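Local coordinates for protein toluene, o-xylene monooxygenase oxygenase subunit (Pseudomonas stutzeri, PDB 2INC) that probably serves as an all-helical subunit of the oxygenase component of toluene/o-xylene monooxygenase, an enzyme of aromatic hydrocarbon hydroxylation, at residues N14-R17 with Y21-V24; D95-R100 with D240-L245; A153-W158 with V218-V223; R183-W186 with A191-G194; L228-S233 with I307-S312. All coordinates share one frame; numbering follows the deposited sequence.

Four of the five contacts hold together the helical bundle, while interaction 1 lies apart in the N-terminal arm, its centre about 30 Å from that of interaction 3. The centre of interaction 3 lies about 3 Å from that of the chain, among charged and histidine side chains of the bundle core. Helix 208-237 carries one side of both interaction 3 and interaction 5, whose centres lie about 15 Å apart. Interactions 2 and 5 touch directly, L243 CD2 lying 4.3 Å from L231 CD2. Interaction 4 joins two consecutive helices, its centre about 17 Å from that of interaction 3, between whose segments it falls in sequence.

Interaction 1: residues N14-R17 with Y21-V24; sequences NRRR and YEVV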
# COMPACT_ATOMS: atom_id res chain seq x y z
N ASN B 14 -6.71 28.47 -11.74
CA ASN B 14 -5.59 28.61 -10.80
C ASN B 14 -4.23 28.62 -11.54
O ASN B 14 -3.16 28.56 -10.91
CB ASN B 14 -5.60 27.46 -9.78
CG ASN B 14 -6.21 27.84 -8.44
OD1 ASN B 14 -7.04 28.76 -8.35
ND2 ASN B 14 -5.79 27.14 -7.38
N ARG B 15 -4.31 28.70 -12.88
CA ARG B 15 -3.16 28.46 -13.79
C ARG B 15 -2.54 27.07 -13.59
O ARG B 15 -2.98 26.09 -14.22
CB ARG B 15 -2.11 29.59 -13.70
CG ARG B 15 -1.60 30.04 -15.06
CD ARG B 15 -2.68 30.82 -15.81
NE ARG B 15 -2.93 32.11 -15.17
CZ ARG B 15 -2.19 33.21 -15.37
NH1 ARG B 15 -1.17 33.18 -16.23
NH2 ARG B 15 -2.49 34.35 -14.74
N ARG B 16 -1.54 26.98 -12.69
CA ARG B 16 -0.97 25.68 -12.26
C ARG B 16 -2.01 24.80 -11.56
O ARG B 16 -2.76 25.28 -10.68
CB ARG B 16 0.27 25.87 -11.36
CG ARG B 16 0.10 26.97 -10.30
CD ARG B 16 0.75 26.58 -8.97
NE ARG B 16 -0.04 27.12 -7.85
CZ ARG B 16 -0.78 26.40 -7.00
NH1 ARG B 16 -0.82 25.07 -7.08
NH2 ARG B 16 -1.46 27.02 -6.03
N ARG B 17 -2.06 23.55 -12.02
CA ARG B 17 -2.87 22.44 -11.50
C ARG B 17 -2.78 22.35 -9.96
O ARG B 17 -1.67 22.39 -9.42
CB ARG B 17 -2.36 21.14 -12.16
CG ARG B 17 -2.85 19.84 -11.56
CD ARG B 17 -1.72 18.76 -11.45
NE ARG B 17 -0.71 19.10 -10.43
CZ ARG B 17 -0.67 18.62 -9.18
NH1 ARG B 17 -1.59 17.76 -8.73
NH2 ARG B 17 0.30 19.03 -8.36
N TYR B 21 -2.60 19.23 -1.45
CA TYR B 21 -2.90 20.11 -0.32
C TYR B 21 -4.14 20.96 -0.63
O TYR B 21 -5.07 21.05 0.19
CB TYR B 21 -1.71 20.96 0.13
CG TYR B 21 -2.06 22.03 1.13
CD1 TYR B 21 -2.35 21.71 2.46
CD2 TYR B 21 -2.12 23.38 0.74
CE1 TYR B 21 -2.66 22.71 3.36
CE2 TYR B 21 -2.43 24.37 1.62
CZ TYR B 21 -2.74 24.04 2.93
OH TYR B 21 -3.05 25.04 3.80
N GLU B 22 -4.14 21.65 -1.77
CA GLU B 22 -5.30 22.45 -2.13
C GLU B 22 -6.56 21.63 -2.35
O GLU B 22 -7.66 22.03 -1.91
CB GLU B 22 -4.99 23.31 -3.35
CG GLU B 22 -4.00 24.42 -3.01
CD GLU B 22 -3.50 25.13 -4.25
OE1 GLU B 22 -2.93 24.45 -5.16
OE2 GLU B 22 -3.67 26.37 -4.30
N VAL B 23 -6.43 20.48 -2.99
CA VAL B 23 -7.58 19.63 -3.28
C VAL B 23 -8.31 19.21 -2.01
O VAL B 23 -9.54 19.18 -2.00
CB VAL B 23 -7.16 18.36 -4.06
CG1 VAL B 23 -8.30 17.29 -4.08
CG2 VAL B 23 -6.73 18.76 -5.48
N VAL B 24 -7.58 18.86 -0.96
CA VAL B 24 -8.24 18.28 0.23
C VAL B 24 -8.42 19.22 1.40
O VAL B 24 -9.02 18.80 2.42
CB VAL B 24 -7.48 17.03 0.74
CG1 VAL B 24 -7.26 16.01 -0.40
CG2 VAL B 24 -6.08 17.43 1.29
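E22 OE1 is gripped by both terminal nitrogens of R16. R16 NH1 donates to E22 OE1 over 2.9 Å, and R16 NH2 adds a weak bond to E22 OE1 of 3.1 Å. The second carboxylate oxygen is held as well, since R16 NH2 lies 2.9 Å from E22 OE2, so that the guanidinium meets the carboxylate end-on, one nitrogen to each oxygen. The two flat groups are nearly coplanar, their planes 17° apart, and E22 CD lies at the guanidinium edge, in its plane. Both oxygens are met on the syn side, somewhat out of the carboxylate plane, so the fork is slightly twisted.

R16 CB is not aimed at the helix, and the chain has to bend to reach it. Its CG is wedged between the backbone N and the carbonyl carbon (chi1 43°), and bends further along, at chi2 and chi3, turn the guanidinium back to the helix. E22 does the reverse: from a CB directed at the loop, its chain runs extended beyond CG, and the two side chains cross at about a right angle. The paired bonds keep the guanidinium nearly flat with the carboxylate and should restrain the otherwise flexible arginine chain.

E22 OE2 also has a long, weak ion pair with R69, a second positive group that would probably favour the ionised form of E22. The backbone N of E22 bonds to S19 OG, while its side chain is held by R16. This is a bidentate, end-on arginine-glutamate salt bridge, joining a loop of the N-terminal arm to the short helix that follows it.

Interaction 2: residues D95-R100 with D240-L245; sequences DQLNDR and DTLLGL
L97, near the end of helix 76-99, packs against T241 and L242 in the first turn of helix 241-268. D240 stands right before that turn at the N-cap position, where its OD1 accepts from L243 N over 3.0 Å in a nearly straight bond (172°). The N-H arrives from well above the carboxylate plane. The other oxygen, OD2, is bonded by W110 NE1, so both ends of the capping carboxylate are engaged.

T241 follows with its CB pointing toward helix 76-99. Its OG1 lies 4.2 Å from the methyl L97 CD1, a contact that brings the hydroxyl no hydrogen bond: OG1 is buried here without a polar partner in the model.

L242 carries most of the packing. The methyl L97 CD1 presses on the root of this residue, 3.8 Å from L242 CB, and lies also 3.9 Å from L242 CG. In return L242 CD1 reaches back to L97 CB at 4.1 Å. The leucines lie side by side, head to tail, each methyl beside the other's stem. L242 does this with CG anti to the backbone N (chi1 -161°), and H102 and F94 lie against the same side chain.

L243 supplies the capped N-H and packs on Y118 and A235. About one turn beyond L242, L245 faces Y89 and L93 of helix 76-99 and packs on R100 of the second subunit, whose interface adjoins this contact. An aspartate N-cap opens helix 241-268, and its apolar packing against the antiparallel helix 76-99 is consistent with the four-helix-bundle architecture of the ferritin clan.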
# COMPACT_ATOMS: atom_id res chain seq x y z
N ASP B 95 14.54 3.91 23.54
CA ASP B 95 14.85 2.49 23.65
C ASP B 95 16.33 2.34 23.90
O ASP B 95 16.75 1.62 24.76
CB ASP B 95 14.44 1.80 22.36
CG ASP B 95 14.67 0.30 22.34
OD1 ASP B 95 14.60 -0.38 23.39
OD2 ASP B 95 14.79 -0.22 21.19
N GLN B 96 17.14 3.02 23.10
CA GLN B 96 18.58 2.77 23.15
C GLN B 96 19.26 3.41 24.38
O GLN B 96 20.22 2.84 24.93
CB GLN B 96 19.16 3.11 21.74
CG GLN B 96 18.53 2.02 20.78
CD GLN B 96 19.21 1.83 19.46
OE1 GLN B 96 20.42 1.76 19.40
NE2 GLN B 96 18.40 1.67 18.36
N LEU B 97 18.70 4.51 24.90
CA LEU B 97 19.30 5.15 26.07
C LEU B 97 18.91 4.37 27.34
O LEU B 97 19.73 4.26 28.26
CB LEU B 97 18.96 6.67 26.12
CG LEU B 97 19.82 7.49 25.13
CD1 LEU B 97 19.35 8.95 25.04
CD2 LEU B 97 21.28 7.47 25.54
N ASN B 98 17.73 3.76 27.37
CA ASN B 98 17.35 2.90 28.46
C ASN B 98 18.31 1.70 28.48
O ASN B 98 18.75 1.23 29.56
CB ASN B 98 15.95 2.40 28.24
CG ASN B 98 15.58 1.34 29.19
OD1 ASN B 98 15.11 1.60 30.31
ND2 ASN B 98 15.79 0.14 28.80
N ASP B 99 18.67 1.24 27.29
CA ASP B 99 19.54 0.07 27.16
C ASP B 99 20.89 -0.08 27.90
O ASP B 99 20.96 -0.89 28.80
CB ASP B 99 19.74 -0.37 25.70
CG ASP B 99 18.66 -1.33 25.20
OD1 ASP B 99 18.57 -1.41 23.96
OD2 ASP B 99 17.91 -2.01 25.97
N ARG B 100 21.97 0.61 27.62
CA ARG B 100 22.45 1.90 28.08
C ARG B 100 22.41 2.33 29.55
O ARG B 100 23.46 2.66 30.09
CB ARG B 100 22.32 3.03 27.14
CG ARG B 100 23.43 3.96 27.41
CD ARG B 100 24.11 4.31 26.14
NE ARG B 100 24.38 5.72 26.15
CZ ARG B 100 25.08 6.35 25.21
NH1 ARG B 100 25.26 7.67 25.30
NH2 ARG B 100 25.59 5.65 24.21
N ASP B 240 22.16 15.08 30.99
CA ASP B 240 20.91 14.44 30.58
C ASP B 240 20.85 14.49 29.06
O ASP B 240 20.25 15.39 28.49
CB ASP B 240 19.69 15.15 31.18
CG ASP B 240 18.42 14.30 31.08
OD1 ASP B 240 18.29 13.46 30.16
OD2 ASP B 240 17.54 14.45 31.95
N THR B 241 21.49 13.53 28.39
CA THR B 241 21.50 13.68 26.95
C THR B 241 20.11 13.39 26.37
O THR B 241 19.76 14.00 25.38
CB THR B 241 22.70 12.95 26.21
OG1 THR B 241 22.23 12.01 25.24
CG2 THR B 241 23.70 12.34 27.19
N LEU B 242 19.33 12.50 27.00
CA LEU B 242 18.00 12.18 26.48
C LEU B 242 17.19 13.48 26.40
O LEU B 242 16.72 13.88 25.31
CB LEU B 242 17.31 11.10 27.36
CG LEU B 242 16.14 10.29 26.79
CD1 LEU B 242 15.97 9.05 27.59
CD2 LEU B 242 14.91 11.11 26.96
N LEU B 243 17.05 14.19 27.51
CA LEU B 243 16.16 15.37 27.50
C LEU B 243 16.72 16.44 26.54
O LEU B 243 15.98 17.12 25.82
CB LEU B 243 15.98 15.92 28.92
CG LEU B 243 15.01 17.13 29.02
CD1 LEU B 243 13.69 16.92 28.28
CD2 LEU B 243 14.81 17.47 30.44
N GLY B 244 18.04 16.57 26.51
CA GLY B 244 18.69 17.51 25.57
C GLY B 244 18.18 17.18 24.18
O GLY B 244 17.67 18.04 23.49
N LEU B 245 18.21 15.90 23.81
CA LEU B 245 17.74 15.52 22.46
C LEU B 245 16.23 15.57 22.25
O LEU B 245 15.78 15.95 21.18
CB LEU B 245 18.27 14.13 22.10
CG LEU B 245 19.79 14.08 21.90
CD1 LEU B 245 20.23 12.62 21.76
CD2 LEU B 245 20.23 14.90 20.67

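Interaction 3: residues A153-W158 with V218-V223; sequences ADHLRW and VTKPAV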
# COMPACT_ATOMS: atom_id res chain seq x y z
N ALA B 153 -2.28 17.85 17.55
CA ALA B 153 -1.69 16.51 17.55
C ALA B 153 -0.26 16.59 18.07
O ALA B 153 0.17 15.72 18.83
CB ALA B 153 -1.75 15.91 16.16
N ASP B 154 0.51 17.57 17.61
CA ASP B 154 1.87 17.77 18.17
C ASP B 154 1.88 18.03 19.66
O ASP B 154 2.76 17.53 20.36
CB ASP B 154 2.58 18.93 17.48
CG ASP B 154 2.83 18.66 16.01
OD1 ASP B 154 3.05 19.66 15.27
OD2 ASP B 154 2.82 17.48 15.55
N HIS B 155 0.96 18.84 20.18
CA HIS B 155 1.01 19.11 21.60
C HIS B 155 0.66 17.82 22.34
O HIS B 155 1.20 17.57 23.42
CB HIS B 155 -0.03 20.19 22.03
CG HIS B 155 0.25 21.59 21.50
ND1 HIS B 155 1.50 22.16 21.40
CD2 HIS B 155 -0.61 22.53 21.06
CE1 HIS B 155 1.41 23.38 20.92
NE2 HIS B 155 0.13 23.64 20.71
N LEU B 156 -0.20 17.00 21.76
CA LEU B 156 -0.51 15.67 22.38
C LEU B 156 0.74 14.76 22.36
O LEU B 156 1.02 14.02 23.31
CB LEU B 156 -1.65 15.00 21.62
CG LEU B 156 -2.03 13.54 22.05
CD1 LEU B 156 -2.18 13.46 23.58
CD2 LEU B 156 -3.26 12.95 21.35
N ARG B 157 1.49 14.86 21.28
CA ARG B 157 2.74 14.12 21.15
C ARG B 157 3.68 14.55 22.28
O ARG B 157 4.30 13.69 22.93
CB ARG B 157 3.36 14.51 19.81
CG ARG B 157 4.64 13.73 19.51
CD ARG B 157 5.38 14.39 18.41
NE ARG B 157 6.62 13.64 18.12
CZ ARG B 157 7.76 14.18 17.66
NH1 ARG B 157 8.83 13.38 17.46
NH2 ARG B 157 7.87 15.47 17.38
N TRP B 158 3.78 15.85 22.57
CA TRP B 158 4.72 16.28 23.63
C TRP B 158 4.25 15.78 25.00
O TRP B 158 5.05 15.28 25.82
CB TRP B 158 4.87 17.80 23.68
CG TRP B 158 5.29 18.46 22.48
CD1 TRP B 158 5.75 17.90 21.32
CD2 TRP B 158 5.35 19.88 22.29
NE1 TRP B 158 6.08 18.90 20.41
CE2 TRP B 158 5.80 20.12 20.98
CE3 TRP B 158 4.98 21.00 23.09
CZ2 TRP B 158 5.96 21.39 20.47
CZ3 TRP B 158 5.13 22.28 22.57
CH2 TRP B 158 5.62 22.46 21.26
N VAL B 218 2.05 34.36 21.65
CA VAL B 218 2.57 34.81 22.94
C VAL B 218 2.92 33.64 23.83
O VAL B 218 4.07 33.49 24.23
CB VAL B 218 1.60 35.79 23.68
CG1 VAL B 218 2.14 36.15 25.08
CG2 VAL B 218 1.39 37.08 22.80
N THR B 219 1.93 32.82 24.17
CA THR B 219 2.18 31.73 25.12
C THR B 219 3.18 30.70 24.58
O THR B 219 4.19 30.36 25.24
CB THR B 219 0.87 31.09 25.44
OG1 THR B 219 0.04 32.08 26.04
CG2 THR B 219 1.05 29.95 26.44
N LYS B 220 2.99 30.25 23.33
CA LYS B 220 3.84 29.18 22.84
C LYS B 220 5.32 29.59 22.76
O LYS B 220 6.21 28.83 23.19
CB LYS B 220 3.28 28.61 21.51
CG LYS B 220 2.25 27.51 21.79
CD LYS B 220 1.46 27.01 20.57
CE LYS B 220 2.37 26.57 19.46
NZ LYS B 220 3.30 25.48 19.82
N PRO B 221 5.61 30.75 22.16
CA PRO B 221 7.06 31.05 22.17
C PRO B 221 7.67 31.16 23.57
O PRO B 221 8.80 30.75 23.73
CB PRO B 221 7.18 32.33 21.33
CG PRO B 221 5.93 32.20 20.37
CD PRO B 221 4.86 31.74 21.38
N ALA B 222 6.91 31.63 24.57
CA ALA B 222 7.38 31.63 25.97
C ALA B 222 7.56 30.22 26.51
O ALA B 222 8.55 29.93 27.17
CB ALA B 222 6.49 32.45 26.88
N VAL B 223 6.57 29.35 26.30
CA VAL B 223 6.69 27.94 26.73
C VAL B 223 7.88 27.26 26.05
O VAL B 223 8.68 26.54 26.68
CB VAL B 223 5.40 27.14 26.43
CG1 VAL B 223 5.63 25.66 26.74
CG2 VAL B 223 4.28 27.68 27.25
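K220 NZ meets the edge of the H155 imidazole, near its plane, 3.0 Å from H155 CE1. This is a tight non-bonded approach to a ring carbon and not a polar bond, and no hydrogen bond joins the two segments.

The polar bonds of NZ run to other residues: a salt bridge to E224 OE2, one turn further along the same helix, and a hydrogen bond to H257 ND1 on helix 241-268. Replacing K220 by a methionine would probably leave E224 without its positive mate and H257 ND1 without this donor. D154 is tied into the same cluster, bonded to H257 and R256.

Van der Waals contact is made by the lysine methylenes along the ring edge. K220 CE lies 3.6 Å from H155 CE1, in the ring plane, and K220 CD approaches the ring beside it. Bends at chi3 and chi4 (54° and 59°) fold the end of the lysine into this place, while its CB already points at helix 142-172.

Aromatic contact comes from W158, one turn beyond H155. W158 CH2 stands 4.1 Å from K220 NZ, an oblique approach to the indole. H155 ND1 lies 3.8 Å above one face of the indole, offset toward its rim, and W158 NE1 is bonded to D253.

Helix 142-172 and helix 208-237 meet here at the middle of the bundle. In ferritin-like relatives carboxylates and histidines in such a core bind metal; here a lysine nitrogen takes up a glutamate and a histidine instead, which is consistent with a core that has no metal site at this point.

Interaction 4: residues R183-W186 with A191-G194; sequences RDVW and AWQG
W186 and W192 turn their indoles into the same gap by different first torsions. In W186 CG is anti to the backbone N (chi1 169°), which swings the ring round to the partner helix although its CB points away from it; in W192 CG is anti to the carbonyl carbon and CB already faces the other segment. The six-membered rings stand 5.8 Å apart between centroids with their planes at 67°, an oblique pairing. Its closest point is W192 CE3, which lies at the edge of the W186 ring and close to its plane, 3.7 Å from W186 CZ3.

V185 closes in on the pyrrole end of W192. Its CG1 comes to 3.6 Å from W192 CD1 and equally close to NE1, whose own hydrogen bond goes to R116 O.

The arrangement is that of two consecutive helices joined by a tight turn: only D189 separates helix 182-188 from helix 190-202, and side chains from both pack between them. One hydrogen bond links the two segments. Q193 NE2 donates to W186 O over 2.9 Å at 170°; W186 O lies in the plane of the Q193 amide, while the donor stands above the carbonyl plane of W186. NE2 also reaches D189 O in the turn, so one amide nitrogen serves two backbone carbonyls, while Q193 OE1 is bonded by an aromatic side chain of the chain of another protein.

Further rings extend the cluster. W186 is stacked on Y123 and meets an aromatic side chain of that other protein edge-to-face, and W192 meets Y296 edge-to-face.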
# COMPACT_ATOMS: atom_id res chain seq x y z
N ARG B 183 0.90 17.30 39.85
CA ARG B 183 -0.26 18.22 39.92
C ARG B 183 -0.03 19.30 41.03
O ARG B 183 -0.36 20.46 40.88
CB ARG B 183 -1.54 17.45 40.20
CG ARG B 183 -2.79 18.37 40.23
CD ARG B 183 -4.03 17.57 40.36
NE ARG B 183 -5.24 18.39 40.46
CZ ARG B 183 -6.48 17.91 40.31
NH1 ARG B 183 -6.67 16.64 40.04
NH2 ARG B 183 -7.52 18.72 40.38
N ASP B 184 0.50 18.88 42.15
CA ASP B 184 0.75 19.79 43.25
C ASP B 184 1.88 20.77 42.89
O ASP B 184 1.87 21.93 43.27
CB ASP B 184 1.12 18.96 44.42
CG ASP B 184 -0.09 18.31 45.03
OD1 ASP B 184 -1.20 18.91 44.93
OD2 ASP B 184 0.06 17.24 45.62
N VAL B 185 2.86 20.30 42.17
CA VAL B 185 3.90 21.23 41.69
C VAL B 185 3.27 22.27 40.74
O VAL B 185 3.40 23.46 40.95
CB VAL B 185 5.04 20.48 40.98
CG1 VAL B 185 6.11 21.45 40.51
CG2 VAL B 185 5.70 19.52 41.93
N TRP B 186 2.58 21.81 39.68
CA TRP B 186 1.92 22.72 38.72
C TRP B 186 0.99 23.72 39.45
O TRP B 186 0.97 24.90 39.13
CB TRP B 186 1.13 21.87 37.70
CG TRP B 186 0.20 22.56 36.79
CD1 TRP B 186 -1.17 22.43 36.78
CD2 TRP B 186 0.52 23.47 35.72
NE1 TRP B 186 -1.70 23.18 35.79
CE2 TRP B 186 -0.70 23.82 35.11
CE3 TRP B 186 1.71 24.04 35.26
CZ2 TRP B 186 -0.77 24.71 34.04
CZ3 TRP B 186 1.64 24.93 34.17
CH2 TRP B 186 0.41 25.25 33.58
N ALA B 191 7.48 28.53 40.75
CA ALA B 191 8.15 28.50 39.43
C ALA B 191 7.15 28.33 38.31
O ALA B 191 7.41 28.78 37.17
CB ALA B 191 9.19 27.39 39.33
N TRP B 192 6.01 27.71 38.61
CA TRP B 192 5.00 27.43 37.55
C TRP B 192 3.80 28.38 37.54
O TRP B 192 2.95 28.29 36.63
CB TRP B 192 4.43 26.04 37.73
CG TRP B 192 5.40 24.98 37.35
CD1 TRP B 192 6.15 24.24 38.20
CD2 TRP B 192 5.71 24.52 36.01
NE1 TRP B 192 6.93 23.33 37.50
CE2 TRP B 192 6.69 23.50 36.15
CE3 TRP B 192 5.28 24.87 34.72
CZ2 TRP B 192 7.23 22.80 35.06
CZ3 TRP B 192 5.83 24.18 33.61
CH2 TRP B 192 6.79 23.15 33.80
N GLN B 193 3.73 29.27 38.52
CA GLN B 193 2.56 30.13 38.61
C GLN B 193 2.43 31.20 37.51
O GLN B 193 1.30 31.54 37.14
CB GLN B 193 2.44 30.70 40.03
CG GLN B 193 1.97 29.69 41.12
CD GLN B 193 1.24 28.51 40.54
OE1 GLN B 193 0.03 28.61 40.21
NE2 GLN B 193 1.95 27.36 40.37
N GLY B 194 3.53 31.74 37.01
CA GLY B 194 3.50 32.62 35.82
C GLY B 194 2.86 31.85 34.70
O GLY B 194 1.86 32.30 34.16

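Interaction 5: residues L228-S233 with I307-S312; sequences LQQLGS and IVEAKS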
# COMPACT_ATOMS: atom_id res chain seq x y z
N LEU B 228 11.75 24.18 26.34
CA LEU B 228 12.48 23.34 25.40
C LEU B 228 13.89 23.90 25.31
O LEU B 228 14.86 23.18 25.59
CB LEU B 228 11.79 23.27 24.02
CG LEU B 228 10.34 22.82 24.00
CD1 LEU B 228 9.82 22.75 22.54
CD2 LEU B 228 10.15 21.49 24.72
N GLN B 229 14.00 25.17 24.98
CA GLN B 229 15.29 25.77 24.80
C GLN B 229 16.14 25.79 26.09
O GLN B 229 17.22 25.21 26.10
CB GLN B 229 15.18 27.14 24.17
CG GLN B 229 16.50 27.67 23.64
CD GLN B 229 17.05 26.84 22.53
OE1 GLN B 229 16.32 26.33 21.69
NE2 GLN B 229 18.36 26.71 22.49
N GLN B 230 15.66 26.43 27.15
CA GLN B 230 16.52 26.71 28.29
C GLN B 230 16.66 25.45 29.13
O GLN B 230 17.76 25.10 29.55
CB GLN B 230 15.95 27.86 29.13
CG GLN B 230 15.99 29.23 28.42
CD GLN B 230 17.38 29.65 28.05
OE1 GLN B 230 18.28 29.54 28.87
NE2 GLN B 230 17.58 30.08 26.80
N LEU B 231 15.56 24.76 29.41
CA LEU B 231 15.68 23.51 30.14
C LEU B 231 16.48 22.46 29.34
O LEU B 231 17.37 21.80 29.88
CB LEU B 231 14.31 22.98 30.55
CG LEU B 231 14.31 21.67 31.35
CD1 LEU B 231 14.95 21.92 32.71
CD2 LEU B 231 12.90 21.14 31.51
N GLY B 232 16.21 22.33 28.04
CA GLY B 232 16.97 21.39 27.19
C GLY B 232 18.48 21.67 27.21
O GLY B 232 19.27 20.75 27.35
N SER B 233 18.89 22.95 27.12
CA SER B 233 20.33 23.32 27.23
C SER B 233 20.91 22.96 28.58
O SER B 233 22.02 22.41 28.73
CB SER B 233 20.49 24.81 27.11
OG SER B 233 20.21 25.13 25.78
N ILE B 307 16.39 33.87 31.86
CA ILE B 307 15.32 34.87 31.69
C ILE B 307 15.59 35.80 30.54
O ILE B 307 14.73 36.00 29.69
CB ILE B 307 15.10 35.71 32.95
CG1 ILE B 307 14.64 34.83 34.11
CG2 ILE B 307 14.06 36.77 32.71
CD1 ILE B 307 14.74 35.55 35.47
N VAL B 308 16.76 36.42 30.53
CA VAL B 308 17.17 37.32 29.45
C VAL B 308 17.14 36.67 28.08
O VAL B 308 16.59 37.25 27.14
CB VAL B 308 18.54 37.97 29.74
CG1 VAL B 308 19.18 38.55 28.46
CG2 VAL B 308 18.35 39.04 30.81
N GLU B 309 17.70 35.46 27.95
CA GLU B 309 17.66 34.76 26.66
C GLU B 309 16.26 34.28 26.27
O GLU B 309 15.86 34.51 25.15
CB GLU B 309 18.64 33.59 26.59
CG GLU B 309 20.11 34.02 26.67
CD GLU B 309 21.06 32.83 26.67
OE1 GLU B 309 20.67 31.76 27.21
OE2 GLU B 309 22.19 32.95 26.12
N ALA B 310 15.50 33.68 27.20
CA ALA B 310 14.10 33.28 26.89
C ALA B 310 13.32 34.51 26.40
O ALA B 310 12.62 34.46 25.38
CB ALA B 310 13.41 32.61 28.09
N LYS B 311 13.51 35.65 27.05
CA LYS B 311 12.73 36.84 26.72
C LYS B 311 13.01 37.36 25.35
O LYS B 311 12.06 37.69 24.64
CB LYS B 311 12.93 37.95 27.74
CG LYS B 311 12.07 37.83 28.98
CD LYS B 311 12.27 39.05 29.92
CE LYS B 311 11.41 38.86 31.16
NZ LYS B 311 11.59 40.03 32.09
N SER B 312 14.28 37.41 24.93
CA SER B 312 14.58 38.00 23.61
C SER B 312 14.31 37.04 22.46
O SER B 312 13.99 37.47 21.36
CB SER B 312 16.02 38.55 23.55
OG SER B 312 16.94 37.51 23.76
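Q230 reaches from helix 208-237 to E309 and A310 on helix 303-319. Its CB points at the partner helix. CG follows, anti to the carbonyl carbon (chi1 -68°), and comes to 4.3 Å from the methyl A310 CB. A bend at chi2 then turns the chain, and Q230 CD lies 4.0 Å from E309 OE1. At the tip, Q230 OE1 stands 3.7 Å from E309 OE1, while Q230 NE2 is nearer to it at 3.5 Å, too long to count as a hydrogen bond. NE2 also lies 3.7 Å from E309 CB, beside the stem of the glutamate. The two side chains cross at about a right angle; amide and carboxylate planes are 61° apart, and no hydrogen bond forms between them.

With an alanine in place of Q230, A310 CB would probably lose its packing partner CG, and E309 the amide beside its stem.

On helix 303-319, I307 and A310 also pack on helix 274-299, and K311 forms a salt bridge with E294 there. The contact is a partly buried helix-to-helix packing, in which Q230, within a wider pi-type turn of helix 208-237, lies against the middle of helix 303-319, the last helix of the chain.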